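Local structure of separin (Saccharomyces cerevisiae, 5U1T) at residues 437-442 against 485-490. The protein is a caspase-like cysteine protease that cleaves the MCD1/SCC1 subunit of cohesin at the onset of anaphase, so that chromosomes can segregate. Numbering follows the deposited sequence.
Sequences KFEKFI and FTRLKI
Glu-439 and Ile-442, one turn apart on helix 431-444, meet Arg-487 and Leu-488 in the segment that follows helix 470-485. Glu-439 comes first along the helix. Its CG stands anti to the backbone N (chi1 -178°), and the chain runs on extended, bringing the carboxylate to a neighbour that the CB itself does not face. OE2 forms a salt bridge with Arg-487 NH1 at 3.1 Å. Because OE2 sits off the plane of the guanidinium rather than in line with an N-H, the attraction is one of charge alone. Carboxylate and guanidinium planes are 87° apart, and Glu-439 CG sits 3.8 Å above the guanidinium, toward its rim. A long, flexible arginine suits this place: its bend at chi3 (91°) turns the head across the glutamate chain. OE1 is hydrogen-bonded to His-483 ND1 of helix 470-485, so the two carboxylate oxygens have different partners. Cutting Arg-487 back to an alanine is likely to leave OE2 without its counter-charge and to uncover CG of Glu-439. The contact joins helix 431-444 to the start of the connection that follows helix 470-485, in the helical domain of separase and away from the cysteine that is probably catalytic; helix 448-458 lies between the two in sequence. Ile-442, branched and apolar, is directed at the other segment: its CG2 lies 4.2 Å from Leu-488 CD2 and 4.3 Å from Arg-487 CB. Leu-488 also touches Phe-455 of helix 448-458, so the apolar contact continues onto that helix.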
ATOM      1  N   LYS A 437       3.047  39.096  -0.496  1.00 67.55           N
ATOM      2  CA  LYS A 437       3.730  40.344  -0.863  1.00 66.54           C
ATOM      3  C   LYS A 437       5.225  40.228  -0.634  1.00 60.23           C
ATOM      4  O   LYS A 437       6.023  40.562  -1.505  1.00 57.40           O
ATOM      5  CB  LYS A 437       3.191  41.537  -0.063  1.00 70.10           C
ATOM      6  CG  LYS A 437       1.879  42.086  -0.559  1.00 70.55           C
ATOM      7  CD  LYS A 437       1.581  43.417   0.061  1.00 69.01           C
ATOM      8  CE  LYS A 437       0.473  44.132  -0.688  1.00 77.43           C
ATOM      9  NZ  LYS A 437       0.518  45.621  -0.450  1.00 84.26           N
ATOM     10  N   PHE A 438       5.588  39.752   0.555  1.00 58.96           N
ATOM     11  CA  PHE A 438       6.979  39.648   0.946  1.00 57.98           C
ATOM     12  C   PHE A 438       7.682  38.627   0.069  1.00 60.66           C
ATOM     13  O   PHE A 438       8.888  38.716  -0.160  1.00 64.22           O
ATOM     14  CB  PHE A 438       7.106  39.308   2.435  1.00 56.66           C
ATOM     15  CG  PHE A 438       7.418  40.522   3.317  1.00 61.97           C
ATOM     16  CD1 PHE A 438       8.735  40.905   3.569  1.00 60.50           C
ATOM     17  CD2 PHE A 438       6.401  41.273   3.880  1.00 65.58           C
ATOM     18  CE1 PHE A 438       9.025  41.998   4.372  1.00 63.04           C
ATOM     19  CE2 PHE A 438       6.685  42.373   4.685  1.00 62.60           C
ATOM     20  CZ  PHE A 438       7.999  42.736   4.929  1.00 63.29           C
ATOM     21  N   GLU A 439       6.918  37.678  -0.457  1.00 66.14           N
ATOM     22  CA  GLU A 439       7.443  36.807  -1.492  1.00 66.86           C
ATOM     23  C   GLU A 439       7.948  37.643  -2.674  1.00 66.72           C
ATOM     24  O   GLU A 439       9.052  37.423  -3.159  1.00 67.03           O
ATOM     25  CB  GLU A 439       6.389  35.810  -1.954  1.00 65.06           C
ATOM     26  CG  GLU A 439       6.905  34.847  -2.991  1.00 74.30           C
ATOM     27  CD  GLU A 439       6.047  33.600  -3.097  1.00 76.11           C
ATOM     28  OE1 GLU A 439       4.813  33.719  -2.924  1.00 73.68           O
ATOM     29  OE2 GLU A 439       6.600  32.501  -3.344  1.00 79.00           O
ATOM     30  N   LYS A 440       7.167  38.621  -3.122  1.00 69.49           N
ATOM     31  CA  LYS A 440       7.564  39.378  -4.304  1.00 65.66           C
ATOM     32  C   LYS A 440       8.744  40.308  -3.997  1.00 66.31           C
ATOM     33  O   LYS A 440       9.647  40.431  -4.827  1.00 68.46           O
ATOM     34  CB  LYS A 440       6.373  40.160  -4.882  1.00 64.43           C
ATOM     35  CG  LYS A 440       5.121  39.289  -5.100  1.00 78.34           C
ATOM     36  CD  LYS A 440       4.417  39.488  -6.469  1.00 83.76           C
ATOM     37  CE  LYS A 440       3.740  38.176  -6.938  1.00 91.65           C
ATOM     38  NZ  LYS A 440       3.130  38.250  -8.335  1.00 99.86           N
ATOM     39  N   PHE A 441       8.744  40.948  -2.818  1.00 65.88           N
ATOM     40  CA  PHE A 441       9.899  41.737  -2.348  1.00 59.57           C
ATOM     41  C   PHE A 441      11.173  40.895  -2.377  1.00 63.06           C
ATOM     42  O   PHE A 441      12.139  41.245  -3.056  1.00 65.39           O
ATOM     43  CB  PHE A 441       9.708  42.270  -0.913  1.00 59.65           C
ATOM     44  CG  PHE A 441       8.449  43.067  -0.704  1.00 59.91           C
ATOM     45  CD1 PHE A 441       7.799  43.680  -1.764  1.00 57.33           C
ATOM     46  CD2 PHE A 441       7.920  43.205   0.568  1.00 57.98           C
ATOM     47  CE1 PHE A 441       6.644  44.397  -1.556  1.00 55.19           C
ATOM     48  CE2 PHE A 441       6.762  43.924   0.777  1.00 59.79           C
ATOM     49  CZ  PHE A 441       6.124  44.516  -0.286  1.00 58.30           C
ATOM     50  N   ILE A 442      11.154  39.783  -1.634  1.00 65.19           N
ATOM     51  CA  ILE A 442      12.323  38.927  -1.487  1.00 62.60           C
ATOM     52  C   ILE A 442      12.865  38.555  -2.849  1.00 60.05           C
ATOM     53  O   ILE A 442      14.056  38.687  -3.107  1.00 65.19           O
ATOM     54  CB  ILE A 442      12.010  37.665  -0.678  1.00 58.74           C
ATOM     55  CG1 ILE A 442      11.691  38.055   0.761  1.00 54.26           C
ATOM     56  CG2 ILE A 442      13.199  36.723  -0.690  1.00 56.71           C
ATOM     57  CD1 ILE A 442      11.156  36.934   1.596  1.00 61.99           C
ATOM     58  N   PHE A 485      10.972  31.569   2.836  1.00 59.12           N
ATOM     59  CA  PHE A 485      12.202  30.993   3.377  1.00 52.77           C
ATOM     60  C   PHE A 485      12.965  30.192   2.337  1.00 53.19           C
ATOM     61  O   PHE A 485      14.179  30.280   2.251  1.00 56.84           O
ATOM     62  CB  PHE A 485      11.884  30.117   4.583  1.00 58.09           C
ATOM     63  CG  PHE A 485      13.068  29.409   5.153  1.00 54.33           C
ATOM     64  CD1 PHE A 485      13.948  30.065   5.981  1.00 51.59           C
ATOM     65  CD2 PHE A 485      13.289  28.068   4.878  1.00 60.42           C
ATOM     66  CE1 PHE A 485      15.035  29.410   6.514  1.00 52.59           C
ATOM     67  CE2 PHE A 485      14.370  27.399   5.408  1.00 55.78           C
ATOM     68  CZ  PHE A 485      15.254  28.072   6.222  1.00 56.63           C
ATOM     69  N   THR A 486      12.242  29.429   1.532  1.00 61.34           N
ATOM     70  CA  THR A 486      12.839  28.537   0.527  1.00 64.90           C
ATOM     71  C   THR A 486      13.570  29.292  -0.594  1.00 66.83           C
ATOM     72  O   THR A 486      14.465  28.753  -1.252  1.00 67.77           O
ATOM     73  CB  THR A 486      11.764  27.662  -0.102  1.00 65.73           C
ATOM     74  OG1 THR A 486      10.721  28.513  -0.600  1.00 71.36           O
ATOM     75  CG2 THR A 486      11.191  26.689   0.927  1.00 58.81           C
ATOM     76  N   ARG A 487      13.180  30.548  -0.792  1.00 72.68           N
ATOM     77  CA  ARG A 487      13.858  31.444  -1.728  1.00 69.22           C
ATOM     78  C   ARG A 487      15.206  31.937  -1.210  1.00 67.15           C
ATOM     79  O   ARG A 487      15.968  32.552  -1.945  1.00 66.47           O
ATOM     80  CB  ARG A 487      12.974  32.648  -2.030  1.00 56.73           C
ATOM     81  CG  ARG A 487      11.572  32.253  -2.360  1.00 67.14           C
ATOM     82  CD  ARG A 487      10.733  33.451  -2.660  1.00 72.23           C
ATOM     83  NE  ARG A 487      10.743  33.772  -4.082  1.00 80.04           N
ATOM     84  CZ  ARG A 487      10.074  33.080  -5.000  1.00 84.09           C
ATOM     85  NH1 ARG A 487       9.354  32.014  -4.632  1.00 83.19           N
ATOM     86  NH2 ARG A 487      10.133  33.445  -6.282  1.00 84.87           N
ATOM     87  N   LEU A 488      15.500  31.692   0.057  1.00 67.79           N
ATOM     88  CA  LEU A 488      16.735  32.220   0.620  1.00 61.15           C
ATOM     89  C   LEU A 488      17.888  31.293   0.348  1.00 65.72           C
ATOM     90  O   LEU A 488      19.046  31.695   0.450  1.00 74.57           O
ATOM     91  CB  LEU A 488      16.597  32.439   2.115  1.00 61.74           C
ATOM     92  CG  LEU A 488      15.485  33.402   2.491  1.00 61.32           C
ATOM     93  CD1 LEU A 488      15.332  33.352   3.990  1.00 55.83           C
ATOM     94  CD2 LEU A 488      15.801  34.797   1.988  1.00 58.13           C
ATOM     95  N   LYS A 489      17.562  30.047   0.024  1.00 68.99           N
ATOM     96  CA  LYS A 489      18.574  29.038  -0.249  1.00 70.65           C
ATOM     97  C   LYS A 489      19.705  29.033   0.800  1.00 69.02           C
ATOM     98  O   LYS A 489      20.873  29.230   0.467  1.00 72.06           O
ATOM     99  CB  LYS A 489      19.143  29.254  -1.661  1.00 78.02           C
ATOM    100  CG  LYS A 489      18.270  28.660  -2.784  1.00 78.95           C
ATOM    101  CD  LYS A 489      18.382  29.452  -4.089  1.00 80.25           C
ATOM    102  CE  LYS A 489      19.815  29.925  -4.360  1.00 84.65           C
ATOM    103  NZ  LYS A 489      20.001  30.493  -5.747  1.00 86.25           N
ATOM    104  N   ILE A 490      19.357  28.828   2.068  1.00 67.07           N
ATOM    105  CA  ILE A 490      20.364  28.794   3.122  1.00 68.37           C
ATOM    106  C   ILE A 490      20.562  27.355   3.616  1.00 70.59           C
ATOM    107  O   ILE A 490      19.616  26.553   3.663  1.00 66.77           O
ATOM    108  CB  ILE A 490      19.990  29.734   4.301  1.00 63.81           C
ATOM    109  CG1 ILE A 490      19.043  29.049   5.284  1.00 61.55           C
ATOM    110  CG2 ILE A 490      19.389  31.048   3.781  1.00 65.97           C
ATOM    111  CD1 ILE A 490      18.446  29.983   6.296  1.00 62.12           C
TER